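Local coordinates for protein amidohydrolase 2 (PDB 6UVZ) that probably acts as a hydrolase of the metallo-dependent hydrolase superfamily, with its chain folded as a TIM-type barrel of parallel strands and helices, at residues A[8-13]-A[214-219]; A[54-59]-A[80-85]; A[161-166]-A[190-195]; A[4-9]-A[245-250]; A[46-51]-A[228-233]. One frame throughout, in Å; residues are numbered along the deposited sequence.

Contact 1 of 5, residues A[8-13]-A[214-219]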
# COMPACT_ATOMS: atom_id res chain seq x y z
N VAL A 8 -7.18 11.00 9.79
CA VAL A 8 -6.44 10.47 8.65
C VAL A 8 -5.69 9.22 9.08
O VAL A 8 -5.02 9.21 10.12
CB VAL A 8 -5.45 11.52 8.09
CG1 VAL A 8 -4.56 10.90 7.03
CG2 VAL A 8 -6.21 12.71 7.53
N ILE A 9 -5.82 8.16 8.29
CA ILE A 9 -5.06 6.92 8.46
C ILE A 9 -4.24 6.70 7.20
O ILE A 9 -4.81 6.51 6.11
CB ILE A 9 -5.96 5.72 8.75
CG1 ILE A 9 -6.60 5.83 10.13
CG2 ILE A 9 -5.18 4.42 8.62
CD1 ILE A 9 -7.45 4.64 10.51
N ASP A 10 -2.92 6.73 7.33
CA ASP A 10 -2.02 6.55 6.19
C ASP A 10 -1.87 5.06 5.91
O ASP A 10 -1.22 4.34 6.67
CB ASP A 10 -0.67 7.19 6.48
CG ASP A 10 0.07 7.58 5.21
OD1 ASP A 10 0.52 8.74 5.12
OD2 ASP A 10 0.18 6.74 4.30
N SER A 11 -2.46 4.59 4.82
CA SER A 11 -2.45 3.17 4.52
C SER A 11 -1.16 2.70 3.85
O SER A 11 -1.04 1.51 3.55
CB SER A 11 -3.65 2.81 3.64
OG SER A 11 -3.64 3.54 2.43
N HIS A 12 -0.20 3.59 3.61
CA HIS A 12 1.03 3.20 2.92
C HIS A 12 2.11 4.24 3.19
O HIS A 12 2.04 5.35 2.64
CB HIS A 12 0.77 3.06 1.42
CG HIS A 12 1.92 2.49 0.65
ND1 HIS A 12 1.91 1.21 0.13
CD2 HIS A 12 3.11 3.02 0.31
CE1 HIS A 12 3.04 0.98 -0.50
NE2 HIS A 12 3.79 2.07 -0.41
N PHE A 13 3.09 3.89 4.02
CA PHE A 13 4.24 4.75 4.25
C PHE A 13 5.45 3.87 4.52
O PHE A 13 5.33 2.68 4.81
CB PHE A 13 4.01 5.73 5.41
CG PHE A 13 4.22 5.13 6.77
CD1 PHE A 13 5.43 5.28 7.43
CD2 PHE A 13 3.21 4.43 7.40
CE1 PHE A 13 5.63 4.74 8.68
CE2 PHE A 13 3.40 3.88 8.65
CZ PHE A 13 4.61 4.03 9.30
N VAL A 214 -11.60 2.46 -1.47
CA VAL A 214 -10.52 3.34 -1.89
C VAL A 214 -9.82 3.86 -0.64
O VAL A 214 -10.47 4.42 0.25
CB VAL A 214 -11.04 4.51 -2.75
CG1 VAL A 214 -9.92 5.49 -3.04
CG2 VAL A 214 -11.62 3.99 -4.06
N LEU A 215 -8.51 3.69 -0.58
CA LEU A 215 -7.72 4.02 0.60
C LEU A 215 -6.84 5.23 0.32
O LEU A 215 -6.26 5.36 -0.76
CB LEU A 215 -6.83 2.84 1.01
CG LEU A 215 -7.49 1.47 1.14
CD1 LEU A 215 -6.44 0.38 1.26
CD2 LEU A 215 -8.42 1.44 2.34
N TYR A 216 -6.75 6.13 1.30
CA TYR A 216 -5.80 7.23 1.23
C TYR A 216 -4.39 6.71 1.48
O TYR A 216 -4.15 5.98 2.45
CB TYR A 216 -6.13 8.33 2.23
CG TYR A 216 -4.94 9.23 2.51
CD1 TYR A 216 -4.53 10.17 1.58
CD2 TYR A 216 -4.23 9.12 3.70
CE1 TYR A 216 -3.44 10.99 1.82
CE2 TYR A 216 -3.14 9.94 3.95
CZ TYR A 216 -2.75 10.87 3.01
OH TYR A 216 -1.67 11.68 3.26
N SER A 217 -3.46 7.09 0.61
CA SER A 217 -2.07 6.66 0.71
C SER A 217 -1.17 7.83 0.35
O SER A 217 -1.39 8.51 -0.65
CB SER A 217 -1.80 5.47 -0.22
OG SER A 217 -0.41 5.28 -0.40
N SER A 218 -0.14 8.05 1.17
CA SER A 218 0.82 9.12 0.93
C SER A 218 2.07 8.65 0.20
O SER A 218 2.70 9.45 -0.50
CB SER A 218 1.25 9.76 2.26
OG SER A 218 1.99 8.85 3.05
N ASN A 219 2.44 7.37 0.34
CA ASN A 219 3.67 6.83 -0.24
C ASN A 219 4.90 7.60 0.26
O ASN A 219 5.90 7.71 -0.45
CB ASN A 219 3.62 6.81 -1.77
CG ASN A 219 4.58 5.81 -2.38
OD1 ASN A 219 5.02 4.87 -1.71
ND2 ASN A 219 4.90 6.00 -3.65
O HOH W 1 -6.71 5.10 4.48
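Ser11 meets Tyr216 on strand 214-216, and His12 meets the loop that follows. The first and last strands of the barrel come together here. The two short strand segments run at 93° to each other, so they do not pair as a regular ladder. The grip is concentrated near the corner at Ser11. Ser11 N bonds to Tyr216 O at 3.2 Å. Ser11 OG, placed between its backbone N and carbonyl carbon (chi1 59°), faces the same oxygen, but its modelled distance is too short to rely on. Further on, Asn219 N donates a hydrogen bond to His12 O at 3.1 Å. Asp10 OD2 takes the N-H of His12 at 3.2 Å through its anti lone pair, which makes an Asx turn. A weak bond from Ser218 N reaches the same oxygen at 3.4 Å.

Bonds are fewer toward Val8, though this side is buried too. There the Tyr216 ring crosses Val8 obliquely, with CE2 3.5 Å from Val8 CG1, and Ile9 O sits at the ring edge. A water links Ile9 O and, weakly, Tyr216 N. The Tyr216 hydroxyl bonds to Tyr45.

His12 ND1 bonds to Lys190 NZ. His12 and His14 resemble the HxH signature that carries metal ligands in many relatives. The contact thus fixes the backbone on both sides of a probable active-site histidine with polar bonds inside the protein.

Contact 2 of 5, residues A[54-59]-A[80-85]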
# COMPACT_ATOMS: atom_id res chain seq x y z
N GLY A 54 -2.35 7.32 12.81
CA GLY A 54 -1.37 6.29 12.59
C GLY A 54 -1.30 5.87 11.13
O GLY A 54 -2.11 6.27 10.29
N GLY A 55 -0.29 5.04 10.84
CA GLY A 55 -0.01 4.62 9.49
C GLY A 55 0.18 3.12 9.39
O GLY A 55 0.32 2.41 10.39
N VAL A 56 0.19 2.64 8.15
CA VAL A 56 0.43 1.24 7.83
C VAL A 56 1.80 1.15 7.17
O VAL A 56 2.01 1.66 6.06
CB VAL A 56 -0.65 0.67 6.91
CG1 VAL A 56 -0.27 -0.73 6.45
CG2 VAL A 56 -1.99 0.65 7.62
N TYR A 57 2.75 0.52 7.86
CA TYR A 57 4.08 0.34 7.30
C TYR A 57 4.07 -0.70 6.19
O TYR A 57 3.37 -1.71 6.28
CB TYR A 57 5.07 -0.07 8.40
CG TYR A 57 6.46 -0.38 7.90
CD1 TYR A 57 7.43 0.61 7.83
CD2 TYR A 57 6.81 -1.67 7.51
CE1 TYR A 57 8.71 0.33 7.38
CE2 TYR A 57 8.09 -1.96 7.06
CZ TYR A 57 9.03 -0.96 6.99
OH TYR A 57 10.30 -1.24 6.55
N VAL A 58 4.85 -0.44 5.15
CA VAL A 58 5.02 -1.37 4.04
C VAL A 58 6.52 -1.64 3.89
O VAL A 58 7.34 -0.74 4.08
CB VAL A 58 4.43 -0.82 2.73
CG1 VAL A 58 4.51 -1.87 1.62
CG2 VAL A 58 2.99 -0.38 2.94
N GLU A 59 6.86 -2.89 3.58
CA GLU A 59 8.26 -3.29 3.51
C GLU A 59 9.02 -2.44 2.49
O GLU A 59 8.50 -2.10 1.42
CB GLU A 59 8.38 -4.77 3.16
CG GLU A 59 7.65 -5.20 1.89
CD GLU A 59 8.53 -5.10 0.66
OE1 GLU A 59 7.99 -4.80 -0.43
OE2 GLU A 59 9.75 -5.31 0.78
N ILE A 80 2.46 3.28 14.39
CA ILE A 80 2.59 2.18 13.44
C ILE A 80 1.43 1.23 13.73
O ILE A 80 1.50 0.36 14.59
CB ILE A 80 3.95 1.49 13.54
CG1 ILE A 80 5.07 2.49 13.30
CG2 ILE A 80 4.03 0.35 12.54
CD1 ILE A 80 6.46 1.89 13.35
N LEU A 81 0.33 1.42 12.99
CA LEU A 81 -0.87 0.63 13.22
C LEU A 81 -0.70 -0.80 12.73
O LEU A 81 -1.00 -1.76 13.46
CB LEU A 81 -2.07 1.29 12.55
CG LEU A 81 -2.94 2.23 13.39
CD1 LEU A 81 -2.10 3.16 14.24
CD2 LEU A 81 -3.87 3.04 12.48
N LYS A 82 -0.23 -0.97 11.50
CA LYS A 82 -0.04 -2.28 10.90
C LYS A 82 1.32 -2.35 10.23
O LYS A 82 1.88 -1.33 9.82
CB LYS A 82 -1.15 -2.59 9.88
CG LYS A 82 -2.56 -2.59 10.46
CD LYS A 82 -2.76 -3.72 11.44
CE LYS A 82 -4.16 -3.70 12.03
NZ LYS A 82 -4.41 -4.85 12.94
N ARG A 83 1.84 -3.57 10.10
CA ARG A 83 3.15 -3.81 9.51
C ARG A 83 3.00 -4.80 8.37
O ARG A 83 2.59 -5.95 8.59
CB ARG A 83 4.14 -4.33 10.55
CG ARG A 83 4.53 -3.29 11.58
CD ARG A 83 5.21 -3.91 12.78
NE ARG A 83 5.53 -2.91 13.80
CZ ARG A 83 4.64 -2.41 14.65
NH1 ARG A 83 3.37 -2.81 14.61
NH2 ARG A 83 5.01 -1.50 15.54
N MSE A 84 3.33 -4.36 7.16
CA MSE A 84 3.28 -5.22 5.98
C MSE A 84 4.69 -5.65 5.57
O MSE A 84 5.33 -4.99 4.76
CB MSE A 84 2.59 -4.50 4.82
CG MSE A 84 1.20 -3.98 5.16
SE MSE A 84 -0.09 -5.40 5.46
CE MSE A 84 -0.71 -4.89 7.23
N LEU A 85 5.16 -6.75 6.15
CA LEU A 85 6.50 -7.24 5.89
C LEU A 85 6.51 -8.13 4.65
O LEU A 85 5.46 -8.53 4.13
CB LEU A 85 7.02 -7.99 7.12
CG LEU A 85 6.95 -7.15 8.39
CD1 LEU A 85 7.40 -7.92 9.62
CD2 LEU A 85 7.77 -5.87 8.24
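Tyr57 packs on Ile80 and Leu85 while its backbone pairs with the neighbouring parallel strand. Its CB lies 3.7 Å from Lys82 O and also touches Ile80 CG2. CG is anti to the backbone N (chi1 175°), starting the ring over the face Ile80 shares. At the ring edge, near its plane, stands Met84 N. Farther out, CE2 meets Leu85 CD2 at 4.1 Å, the two side chains crossing at about a right angle. The tip, OH, bonds to Glu68 on helix 65-73.

The backbone is held by three good bonds: Leu81 N to Gly55 O, Tyr57 N to Lys82 O and Met84 N to Tyr57 O, each 2.8 Å. A weak fourth runs from Glu59 N to Met84 O. The register slips by one residue between Gly55 and Val56, a beta bulge. Near it Leu81 CD1 lies 3.6 Å from Gly54 CA, where any CB would clash.

On the face away from Tyr57, Val56 CG1 touches CG of the selenomethionine Met84 at 3.8 Å. Lys82 CB lies beside both methyls of Val56.

Strands 51-58 and 80-86 are joined through helix 65-73, which covers the Tyr57 face. This is a beta-alpha-beta crossover, the repeating unit of a TIM barrel.

Contact 3 of 5, residues A[161-166]-A[190-195]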
# COMPACT_ATOMS: atom_id res chain seq x y z
N ILE A 161 -4.55 -3.05 -3.81
CA ILE A 161 -3.85 -2.68 -5.04
C ILE A 161 -3.01 -1.44 -4.74
O ILE A 161 -3.54 -0.37 -4.44
CB ILE A 161 -4.83 -2.42 -6.19
CG1 ILE A 161 -5.92 -3.49 -6.22
CG2 ILE A 161 -4.10 -2.38 -7.51
CD1 ILE A 161 -5.41 -4.89 -6.46
N ASP A 162 -1.69 -1.58 -4.83
CA ASP A 162 -0.78 -0.48 -4.52
C ASP A 162 -0.67 0.48 -5.69
O ASP A 162 -0.51 0.05 -6.84
CB ASP A 162 0.60 -1.01 -4.15
CG ASP A 162 0.63 -1.70 -2.80
OD1 ASP A 162 -0.43 -1.77 -2.15
OD2 ASP A 162 1.72 -2.15 -2.39
N HIS A 163 -0.76 1.78 -5.39
CA HIS A 163 -0.40 2.84 -6.34
C HIS A 163 -1.25 2.80 -7.60
O HIS A 163 -0.75 2.92 -8.72
CB HIS A 163 1.09 2.77 -6.69
CG HIS A 163 2.00 2.84 -5.50
ND1 HIS A 163 1.54 3.08 -4.22
CD2 HIS A 163 3.34 2.70 -5.39
CE1 HIS A 163 2.56 3.09 -3.38
NE2 HIS A 163 3.66 2.85 -4.06
N LEU A 164 -2.56 2.62 -7.42
CA LEU A 164 -3.53 2.62 -8.52
C LEU A 164 -3.20 1.56 -9.56
O LEU A 164 -3.50 1.73 -10.75
CB LEU A 164 -3.62 4.00 -9.17
CG LEU A 164 -4.13 5.14 -8.28
CD1 LEU A 164 -3.85 6.49 -8.92
CD2 LEU A 164 -5.62 4.98 -8.01
N GLY A 165 -2.58 0.46 -9.13
CA GLY A 165 -2.24 -0.63 -10.03
C GLY A 165 -1.03 -0.40 -10.90
O GLY A 165 -0.70 -1.28 -11.70
N ASN A 166 -0.35 0.74 -10.76
CA ASN A 166 0.81 1.08 -11.59
C ASN A 166 0.46 1.02 -13.07
O ASN A 166 1.25 0.55 -13.90
CB ASN A 166 2.01 0.19 -11.27
CG ASN A 166 2.62 0.49 -9.92
OD1 ASN A 166 3.53 1.32 -9.80
ND2 ASN A 166 2.13 -0.18 -8.89
N LYS A 190 -5.20 1.85 -3.60
CA LYS A 190 -4.62 3.05 -3.02
C LYS A 190 -4.44 4.12 -4.09
O LYS A 190 -4.10 3.81 -5.24
CB LYS A 190 -3.26 2.74 -2.38
CG LYS A 190 -3.34 1.83 -1.17
CD LYS A 190 -1.96 1.47 -0.67
CE LYS A 190 -2.03 0.77 0.67
NZ LYS A 190 -0.73 0.19 1.08
N VAL A 191 -4.67 5.37 -3.71
CA VAL A 191 -4.50 6.50 -4.61
C VAL A 191 -3.15 7.14 -4.27
O VAL A 191 -3.07 8.08 -3.48
CB VAL A 191 -5.65 7.50 -4.51
CG1 VAL A 191 -5.51 8.58 -5.57
CG2 VAL A 191 -6.98 6.78 -4.65
N SER A 192 -2.09 6.61 -4.86
CA SER A 192 -0.75 7.15 -4.65
C SER A 192 0.14 6.69 -5.81
O SER A 192 -0.36 6.45 -6.91
CB SER A 192 -0.24 6.72 -3.26
OG SER A 192 -0.19 5.30 -3.15
N GLY A 193 1.44 6.57 -5.55
CA GLY A 193 2.37 6.11 -6.57
C GLY A 193 3.68 6.86 -6.56
O GLY A 193 3.85 7.83 -5.81
N ASP A 194 4.63 6.42 -7.39
CA ASP A 194 5.91 7.09 -7.52
C ASP A 194 5.84 8.35 -8.38
O ASP A 194 6.87 8.96 -8.64
CB ASP A 194 6.96 6.13 -8.09
CG ASP A 194 7.12 4.88 -7.25
OD1 ASP A 194 6.33 4.69 -6.31
OD2 ASP A 194 8.04 4.09 -7.54
N ASN A 195 4.65 8.73 -8.82
CA ASN A 195 4.43 9.91 -9.64
C ASN A 195 3.16 10.60 -9.15
O ASN A 195 2.31 9.97 -8.50
CB ASN A 195 4.29 9.55 -11.12
CG ASN A 195 5.49 8.80 -11.66
OD1 ASN A 195 6.47 9.40 -12.10
ND2 ASN A 195 5.41 7.47 -11.62
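Lys190 and His163 have the most surface buried here, and Leu164 follows. The His163 ring lies between Gly193 CA and Asp162 CB. Gly193 CA sits over one face, 3.8 Å from the ring centroid, in a CH-pi contact. Asp162 CB lies above the opposite face, toward the rim. His163 ND1 gives a weak, bent bond to Ser192 OG at 3.0 Å. Ser192 OG also bonds to Ser217. Asp194 OD1 comes within 3.7 Å of His163 CD2, its carboxylate turned 62° from the imidazole. The rings of His163 and His12 pack edge to face. An alanine in place of His163 lacks the ring, which would probably cost Ser192 OG its imidazole partner and open a gap over Gly193.

Lys190 runs out fully extended beyond CG. Its CB is 3.7 Å from Ile161 O, and its CD and CE lie near Asp162 OD1. The two side chains lie side by side and point the same way. NZ forms a long salt bridge to Asp162 OD1 at 3.8 Å. Its stronger partner is Glu136, and it also bonds to Ser11 O and His12 ND1.

Backbone bonds hold both ends of the lysine residue: Lys190 N to Ile161 O at 2.9 Å, and a weak one from Leu164 N to Lys190 O. Leu164 CD2 then meets Val191 CG2 at 4.0 Å.

Strands 159-161 and 187-191 are neighbours in the barrel sheet. The contact lies where they pass into loops, and helix 199-209 packs on Leu164 and Val191.

Contact 4 of 5, residues A[4-9]-A[245-250]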
# COMPACT_ATOMS: atom_id res chain seq x y z
N MSE A 4 -10.50 20.75 8.16
CA MSE A 4 -11.34 21.23 9.26
C MSE A 4 -11.62 20.05 10.19
O MSE A 4 -12.64 19.37 10.09
CB MSE A 4 -12.62 21.86 8.73
N THR A 5 -10.68 19.84 11.12
CA THR A 5 -10.57 18.67 11.99
C THR A 5 -10.97 17.38 11.29
O THR A 5 -12.15 17.00 11.24
CB THR A 5 -11.34 18.89 13.31
OG1 THR A 5 -11.14 17.77 14.19
CG2 THR A 5 -12.85 19.14 13.11
N LEU A 6 -9.98 16.68 10.74
CA LEU A 6 -10.19 15.48 9.93
C LEU A 6 -9.28 14.37 10.41
O LEU A 6 -8.08 14.59 10.62
CB LEU A 6 -9.93 15.78 8.45
CG LEU A 6 -9.82 14.58 7.50
CD1 LEU A 6 -11.18 13.97 7.22
CD2 LEU A 6 -9.13 14.99 6.20
N ASN A 7 -9.84 13.17 10.57
CA ASN A 7 -9.07 12.00 10.96
C ASN A 7 -8.47 11.34 9.72
O ASN A 7 -9.17 11.14 8.72
CB ASN A 7 -9.94 11.00 11.72
CG ASN A 7 -10.52 11.59 13.00
OD1 ASN A 7 -9.89 12.42 13.65
ND2 ASN A 7 -11.72 11.16 13.36
N VAL A 8 -7.18 11.00 9.79
CA VAL A 8 -6.44 10.47 8.65
C VAL A 8 -5.69 9.22 9.08
O VAL A 8 -5.02 9.21 10.12
CB VAL A 8 -5.45 11.52 8.09
CG1 VAL A 8 -4.56 10.90 7.03
CG2 VAL A 8 -6.21 12.71 7.53
N ILE A 9 -5.82 8.16 8.29
CA ILE A 9 -5.06 6.92 8.46
C ILE A 9 -4.24 6.70 7.20
O ILE A 9 -4.81 6.51 6.11
CB ILE A 9 -5.96 5.72 8.75
CG1 ILE A 9 -6.60 5.83 10.13
CG2 ILE A 9 -5.18 4.42 8.62
CD1 ILE A 9 -7.45 4.64 10.51
N ASP A 245 -14.56 8.02 4.88
CA ASP A 245 -14.27 6.68 4.36
C ASP A 245 -12.91 6.64 3.67
O ASP A 245 -12.12 5.72 3.90
CB ASP A 245 -15.38 6.25 3.39
CG ASP A 245 -16.72 6.07 4.09
OD1 ASP A 245 -16.73 5.58 5.24
OD2 ASP A 245 -17.76 6.41 3.49
N PHE A 246 -12.62 7.64 2.83
CA PHE A 246 -11.37 7.64 2.09
C PHE A 246 -10.16 7.82 3.00
O PHE A 246 -9.08 7.30 2.70
CB PHE A 246 -11.40 8.73 1.02
CG PHE A 246 -10.08 8.94 0.33
CD1 PHE A 246 -9.59 8.00 -0.56
CD2 PHE A 246 -9.34 10.10 0.55
CE1 PHE A 246 -8.38 8.20 -1.20
CE2 PHE A 246 -8.14 10.30 -0.10
CZ PHE A 246 -7.65 9.35 -0.97
N PHE A 247 -10.33 8.52 4.13
CA PHE A 247 -9.18 8.90 4.95
C PHE A 247 -8.98 8.02 6.18
O PHE A 247 -7.89 8.07 6.77
CB PHE A 247 -9.31 10.36 5.39
CG PHE A 247 -8.84 11.34 4.36
CD1 PHE A 247 -9.75 12.01 3.55
CD2 PHE A 247 -7.49 11.61 4.20
CE1 PHE A 247 -9.31 12.91 2.60
CE2 PHE A 247 -7.05 12.51 3.25
CZ PHE A 247 -7.97 13.16 2.45
N GLU A 248 -9.97 7.23 6.59
CA GLU A 248 -9.76 6.36 7.75
C GLU A 248 -10.67 5.14 7.78
O GLU A 248 -10.23 4.05 8.17
CB GLU A 248 -9.94 7.16 9.05
CG GLU A 248 -11.32 7.79 9.24
CD GLU A 248 -11.67 8.00 10.70
OE1 GLU A 248 -11.17 7.23 11.55
OE2 GLU A 248 -12.44 8.93 11.00
N ASN A 249 -11.92 5.28 7.36
CA ASN A 249 -12.89 4.21 7.58
C ASN A 249 -12.65 3.03 6.65
O ASN A 249 -12.84 1.88 7.05
CB ASN A 249 -14.31 4.75 7.42
CG ASN A 249 -14.75 5.61 8.59
OD1 ASN A 249 -14.32 5.39 9.72
ND2 ASN A 249 -15.60 6.59 8.33
N ASN A 250 -12.24 3.29 5.40
CA ASN A 250 -11.94 2.18 4.50
C ASN A 250 -10.72 1.39 4.96
O ASN A 250 -10.66 0.17 4.76
CB ASN A 250 -11.74 2.69 3.07
CG ASN A 250 -13.02 3.21 2.45
OD1 ASN A 250 -14.11 2.93 2.92
ND2 ASN A 250 -12.88 3.98 1.38
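Leu6 points its CD2 at the centre of the Phe247 ring. The methyl carbon is 4.0 Å from the centroid and 8° off the ring normal, a CH-pi contact. The two side chains cross at about a right angle. On the opposite face of the same ring lies Phe246 CD2, set toward the rim. Val8 comes in differently. It runs alongside Phe247, pointing the same way, with CG2 3.7 Å from CD2 of the ring.

The next residue, Glu248, meets two others. Ile9 crosses it at about a right angle, and Ile9 CG1 lies 3.8 Å from Glu248 CB. Glu248 CG stands between the backbone N and the carbonyl carbon (chi1 60°), which brings it within 4.0 Å of Asn7 O. Asn7 approaches the carboxylate with amide and acid planes 86° apart. Asn7 ND2 gives a weak bond to Glu248 OE2 at 3.3 Å. The other oxygen, OE1, forms a salt bridge with Arg252.

The backbones join where Ile9 N bonds to Phe247 O. The helix is wider here than an alpha-helix: Asn250 N bonds to Asp245 O at 2.9 Å, a pi-type turn.

Helix 244-254 thus packs against the beginning of strand 7-13. It also touches strand 214-216, where Phe246 meets Val214. Leu237 of helix 229-239 touches both Leu6 and Phe247, and Phe233 touches Phe247.

Contact 5 of 5, residues A[46-51]-A[228-233]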
# COMPACT_ATOMS: atom_id res chain seq x y z
N ALA A 46 1.14 17.21 11.19
CA ALA A 46 0.90 18.31 12.12
C ALA A 46 0.79 19.64 11.38
O ALA A 46 -0.02 20.50 11.75
CB ALA A 46 2.00 18.36 13.18
N LYS A 47 1.61 19.83 10.34
CA LYS A 47 1.51 21.05 9.55
C LYS A 47 0.18 21.15 8.82
O LYS A 47 -0.31 22.25 8.56
CB LYS A 47 2.66 21.12 8.54
CG LYS A 47 4.02 21.44 9.15
CD LYS A 47 5.02 21.87 8.08
CE LYS A 47 5.29 20.77 7.08
NZ LYS A 47 6.34 21.17 6.09
N PHE A 48 -0.42 20.01 8.49
CA PHE A 48 -1.67 19.98 7.74
C PHE A 48 -2.90 20.08 8.63
O PHE A 48 -4.02 20.09 8.12
CB PHE A 48 -1.74 18.71 6.88
CG PHE A 48 -0.58 18.56 5.94
CD1 PHE A 48 -0.15 17.30 5.55
CD2 PHE A 48 0.08 19.67 5.44
CE1 PHE A 48 0.92 17.15 4.68
CE2 PHE A 48 1.15 19.53 4.57
CZ PHE A 48 1.57 18.27 4.19
N GLY A 49 -2.72 20.14 9.95
CA GLY A 49 -3.84 20.32 10.85
C GLY A 49 -4.82 19.17 10.90
O GLY A 49 -5.98 19.37 11.26
N VAL A 50 -4.39 17.96 10.55
CA VAL A 50 -5.24 16.79 10.60
C VAL A 50 -4.88 15.96 11.82
O VAL A 50 -3.77 16.06 12.37
CB VAL A 50 -5.14 15.94 9.31
CG1 VAL A 50 -5.64 16.73 8.11
CG2 VAL A 50 -3.71 15.49 9.09
N ASN A 51 -5.82 15.14 12.27
CA ASN A 51 -5.62 14.25 13.41
C ASN A 51 -5.04 12.94 12.88
O ASN A 51 -5.77 12.08 12.38
CB ASN A 51 -6.92 14.03 14.17
CG ASN A 51 -6.70 13.44 15.54
OD1 ASN A 51 -5.64 13.60 16.14
ND2 ASN A 51 -7.71 12.74 16.06
N THR A 228 5.53 16.32 -4.05
CA THR A 228 5.69 16.76 -2.68
C THR A 228 4.51 16.25 -1.87
O THR A 228 3.40 16.12 -2.38
CB THR A 228 5.79 18.29 -2.57
OG1 THR A 228 6.80 18.77 -3.47
CG2 THR A 228 6.15 18.71 -1.16
N PHE A 229 4.77 15.93 -0.60
CA PHE A 229 3.70 15.53 0.30
C PHE A 229 2.60 16.59 0.35
O PHE A 229 1.41 16.28 0.24
CB PHE A 229 4.26 15.26 1.70
CG PHE A 229 3.33 14.47 2.59
CD1 PHE A 229 2.15 13.95 2.11
CD2 PHE A 229 3.66 14.25 3.92
CE1 PHE A 229 1.30 13.23 2.93
CE2 PHE A 229 2.82 13.53 4.75
CZ PHE A 229 1.64 13.02 4.25
N ALA A 230 3.00 17.86 0.50
CA ALA A 230 2.02 18.94 0.50
C ALA A 230 1.25 18.99 -0.82
O ALA A 230 0.03 19.20 -0.82
CB ALA A 230 2.71 20.28 0.77
N THR A 231 1.95 18.81 -1.94
CA THR A 231 1.28 18.80 -3.23
C THR A 231 0.35 17.60 -3.36
O THR A 231 -0.78 17.72 -3.86
CB THR A 231 2.31 18.80 -4.36
OG1 THR A 231 3.23 19.88 -4.17
CG2 THR A 231 1.62 18.96 -5.71
N HIS A 232 0.79 16.42 -2.91
CA HIS A 232 -0.04 15.23 -3.01
C HIS A 232 -1.21 15.28 -2.03
O HIS A 232 -2.34 14.94 -2.39
CB HIS A 232 0.80 13.97 -2.77
CG HIS A 232 -0.02 12.73 -2.61
ND1 HIS A 232 -0.73 12.16 -3.64
CD2 HIS A 232 -0.24 11.95 -1.52
CE1 HIS A 232 -1.35 11.08 -3.21
NE2 HIS A 232 -1.07 10.93 -1.93
N PHE A 233 -0.95 15.69 -0.79
CA PHE A 233 -2.01 15.71 0.21
C PHE A 233 -3.08 16.75 -0.12
O PHE A 233 -4.26 16.54 0.17
CB PHE A 233 -1.43 15.98 1.60
CG PHE A 233 -2.45 15.96 2.70
CD1 PHE A 233 -2.81 17.13 3.34
CD2 PHE A 233 -3.05 14.77 3.09
CE1 PHE A 233 -3.75 17.12 4.36
CE2 PHE A 233 -3.99 14.76 4.10
CZ PHE A 233 -4.34 15.93 4.73
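Phe48 joins Phe229 and Phe233 in an aromatic cluster on the outer helical layer of the barrel. It turns its edge to Phe229 in a T-shaped pair, with CE1 over the centre of that ring. The centroids are 5.3 Å apart and the planes stand at 83°. Phe233 lies nearly parallel to Phe48, at 11°, but the rings are slid apart and barely overlap. CG of Phe233 is anti to the backbone N (chi1 -178°), starting the ring toward Phe48. Phe48 CD1 is 3.5 Å from Phe233 CD1. The Phe48 tip, CZ, rests 3.8 Å from Ala230 CA. An alanine in place of Phe48 would probably cost Phe229 this edge partner and leave Phe233 without the ring beside it.

Phe48 follows directly after helix 38-47. There Gly49 leaves helical geometry with positive phi in a Schellman motif, and its N bonds back to Ala46 O. Across the contact, Phe233 N bonds to Phe229 O, so both rings project from one turn of helix 229-239. Phe229 is also packed by Tyr45, edge to face, and by Trp220. Its N bonds to Glu224 OE2.

Beyond the glycine, Val50 reaches Phe233 tip to tip. Its CG1 sits at the edge of that ring, 3.7 Å from Phe233 CZ.

Overall arrangement
Contacts 1, 2 and 3 are buried near the centre of the chain and lie on or at the ends of strands of the barrel sheet. Contacts 4 and 5 lie farther out, and contact 5 is only partly buried. Contact 2 is a parallel strand pair with one bulge, held by backbone bonds. Contacts 1 and 3 lie where strands pass into loops and are rich in polar side chains; they meet through His12, Lys190 and the pair Ser217 and Ser192. Contacts 1 and 4 share Val8 and Ile9 on strand 7-13. Contact 4 mixes apolar and polar packing against a helix, whereas contact 5 is wholly apolar. Asn51 ties contact 5 to strand 7-13 by backbone bonds.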